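Local coordinates for protein Vlm2 (Streptomyces tsusimaensis, PDB 6ECB) that provides, in this chain, the thioesterase domain of a valinomycin nonribosomal peptide synthetase, which probably takes the depsipeptide from the carrier's phosphopantetheine arm and releases it, at residues A[118-122]-A[227-233]. Residue numbers count along the deposited sequence, not the author numbering.
Sequences FYLAT and VLPQRKL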
loop_
_atom_site.group_PDB
_atom_site.type_symbol
_atom_site.label_atom_id
_atom_site.label_comp_id
_atom_site.label_asym_id
_atom_site.label_seq_id
_atom_site.Cartn_x
_atom_site.Cartn_y
_atom_site.Cartn_z
ATOM N N PHE A 118 6.302 1.925 7.897
ATOM C CA PHE A 118 7.125 1.821 9.106
ATOM C C PHE A 118 8.124 2.966 9.180
ATOM O O PHE A 118 8.234 3.672 10.199
ATOM C CB PHE A 118 7.859 0.467 9.136
ATOM C CG PHE A 118 8.756 0.313 10.350
ATOM C CD1 PHE A 118 10.048 0.816 10.355
ATOM C CD2 PHE A 118 8.270 -0.284 11.511
ATOM C CE1 PHE A 118 10.846 0.707 11.499
ATOM C CE2 PHE A 118 9.060 -0.385 12.645
ATOM C CZ PHE A 118 10.330 0.111 12.646
ATOM N N TYR A 119 8.852 3.196 8.086
ATOM C CA TYR A 119 9.876 4.226 8.096
ATOM C C TYR A 119 9.264 5.630 8.128
ATOM O O TYR A 119 9.821 6.531 8.773
ATOM C CB TYR A 119 10.777 4.062 6.884
ATOM C CG TYR A 119 11.952 3.138 7.108
ATOM C CD1 TYR A 119 11.844 1.777 6.902
ATOM C CD2 TYR A 119 13.187 3.649 7.454
ATOM C CE1 TYR A 119 12.913 0.940 7.091
ATOM C CE2 TYR A 119 14.273 2.814 7.629
ATOM C CZ TYR A 119 14.119 1.458 7.459
ATOM O OH TYR A 119 15.216 0.620 7.628
ATOM N N LEU A 120 8.119 5.808 7.462
ATOM C CA LEU A 120 7.353 7.056 7.525
ATOM C C LEU A 120 6.991 7.386 8.968
ATOM O O LEU A 120 7.210 8.510 9.459
ATOM C CB LEU A 120 6.075 6.876 6.674
ATOM C CG LEU A 120 5.203 8.008 6.250
ATOM C CD1 LEU A 120 4.228 7.423 5.229
ATOM C CD2 LEU A 120 4.544 8.574 7.460
ATOM N N ALA A 121 6.449 6.402 9.671
ATOM C CA ALA A 121 6.115 6.598 11.078
ATOM C C ALA A 121 7.343 6.974 11.897
ATOM O O ALA A 121 7.264 7.857 12.765
ATOM C CB ALA A 121 5.450 5.344 11.631
ATOM N N THR A 122 8.492 6.325 11.655
ATOM C CA THR A 122 9.665 6.682 12.444
ATOM C C THR A 122 10.079 8.113 12.156
ATOM O O THR A 122 10.466 8.851 13.075
ATOM C CB THR A 122 10.863 5.737 12.222
ATOM O OG1 THR A 122 11.482 6.000 10.968
ATOM C CG2 THR A 122 10.468 4.304 12.287
ATOM N N VAL A 227 15.120 -1.903 2.856
ATOM C CA VAL A 227 13.763 -1.679 3.349
ATOM C C VAL A 227 13.519 -2.369 4.690
ATOM O O VAL A 227 12.525 -2.068 5.355
ATOM C CB VAL A 227 12.675 -2.114 2.340
ATOM C CG1 VAL A 227 12.973 -1.534 0.938
ATOM C CG2 VAL A 227 12.521 -3.610 2.266
ATOM N N LEU A 228 14.410 -3.255 5.120
ATOM C CA LEU A 228 14.258 -3.888 6.427
ATOM C C LEU A 228 14.249 -2.835 7.534
ATOM O O LEU A 228 15.103 -1.939 7.545
ATOM C CB LEU A 228 15.410 -4.875 6.654
ATOM C CG LEU A 228 15.305 -5.693 7.950
ATOM C CD1 LEU A 228 14.242 -6.774 7.798
ATOM C CD2 LEU A 228 16.656 -6.305 8.317
ATOM N N PRO A 229 13.301 -2.891 8.471
ATOM C CA PRO A 229 13.367 -1.998 9.626
ATOM C C PRO A 229 14.695 -2.148 10.358
ATOM O O PRO A 229 15.288 -3.223 10.394
ATOM C CB PRO A 229 12.180 -2.455 10.481
ATOM C CG PRO A 229 11.201 -2.992 9.498
ATOM C CD PRO A 229 12.037 -3.644 8.429
ATOM N N GLN A 230 15.151 -1.049 10.940
ATOM C CA GLN A 230 16.445 -1.025 11.620
ATOM C C GLN A 230 16.411 -0.307 12.962
ATOM O O GLN A 230 17.478 -0.036 13.524
ATOM C CB GLN A 230 17.508 -0.349 10.752
ATOM C CG GLN A 230 17.962 -1.141 9.549
ATOM C CD GLN A 230 18.641 -2.454 9.915
ATOM O OE1 GLN A 230 18.903 -2.732 11.090
ATOM N NE2 GLN A 230 18.927 -3.268 8.908
ATOM N N ARG A 231 15.237 0.049 13.469
ATOM C CA ARG A 231 15.085 0.591 14.813
ATOM C C ARG A 231 13.719 0.164 15.319
ATOM O O ARG A 231 12.907 -0.384 14.569
ATOM C CB ARG A 231 15.243 2.116 14.833
ATOM C CG ARG A 231 14.130 2.874 14.140
ATOM C CD ARG A 231 14.414 4.365 14.165
ATOM N NE ARG A 231 13.482 5.099 15.018
ATOM C CZ ARG A 231 13.468 6.424 15.118
ATOM N NH1 ARG A 231 14.341 7.141 14.420
ATOM N NH2 ARG A 231 12.581 7.032 15.898
ATOM N N LYS A 232 13.482 0.355 16.610
ATOM C CA LYS A 232 12.183 0.018 17.157
ATOM C C LYS A 232 11.269 1.233 17.064
ATOM O O LYS A 232 11.690 2.372 17.292
ATOM C CB LYS A 232 12.265 -0.445 18.596
ATOM C CG LYS A 232 13.082 -1.719 18.825
ATOM C CD LYS A 232 12.686 -2.290 20.152
ATOM C CE LYS A 232 13.491 -3.497 20.558
ATOM N NZ LYS A 232 12.774 -4.205 21.643
ATOM N N LEU A 233 10.016 0.977 16.751
ATOM C CA LEU A 233 9.019 2.025 16.590
ATOM C C LEU A 233 8.229 2.150 17.877
ATOM O O LEU A 233 7.779 1.155 18.446
ATOM C CB LEU A 233 8.097 1.686 15.413
ATOM C CG LEU A 233 7.020 2.686 15.087
ATOM C CD1 LEU A 233 7.601 3.985 14.559
ATOM C CD2 LEU A 233 6.072 2.077 14.063
#
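Phe118 extends from helix 112-126 into the bend of the irregular segment 227-233. Pro229 CB lies over one face of its ring in a CH-pi contact, 3.9 Å from the centroid, while Phe118 CE2 packs 3.6 Å from Leu233 CB and Arg231 O, which has no hydrogen-bond partner in the model, lies 3.3 Å from Phe118 CZ at the ring edge. One residue on, Tyr119 supplies the polar link: its OH donates a 2.6 Å hydrogen bond to Leu228 O, the carbonyl just past the end of helix 224-227. Ala121 CB and Thr122 CG2 both touch Leu233 CD1, at 3.9 and 3.7 Å respectively. Thr122 OG1 donates a 2.8 Å hydrogen bond to Tyr119 O one turn back, satisfying the hydroxyl within the helix, and Thr122 CB sits under one face of the Arg231 guanidinium, whose NH2 forms a salt bridge with Asp126 at the end of the same helix. Helix 112-126 follows what is probably the nucleophile elbow of the alpha/beta-hydrolase fold; helix 86-97 flanks it through Tyr119 and Leu120, strand 134-137 meets Phe118 and Leu233 at Leu134, and the loop runs on to strand 237-241.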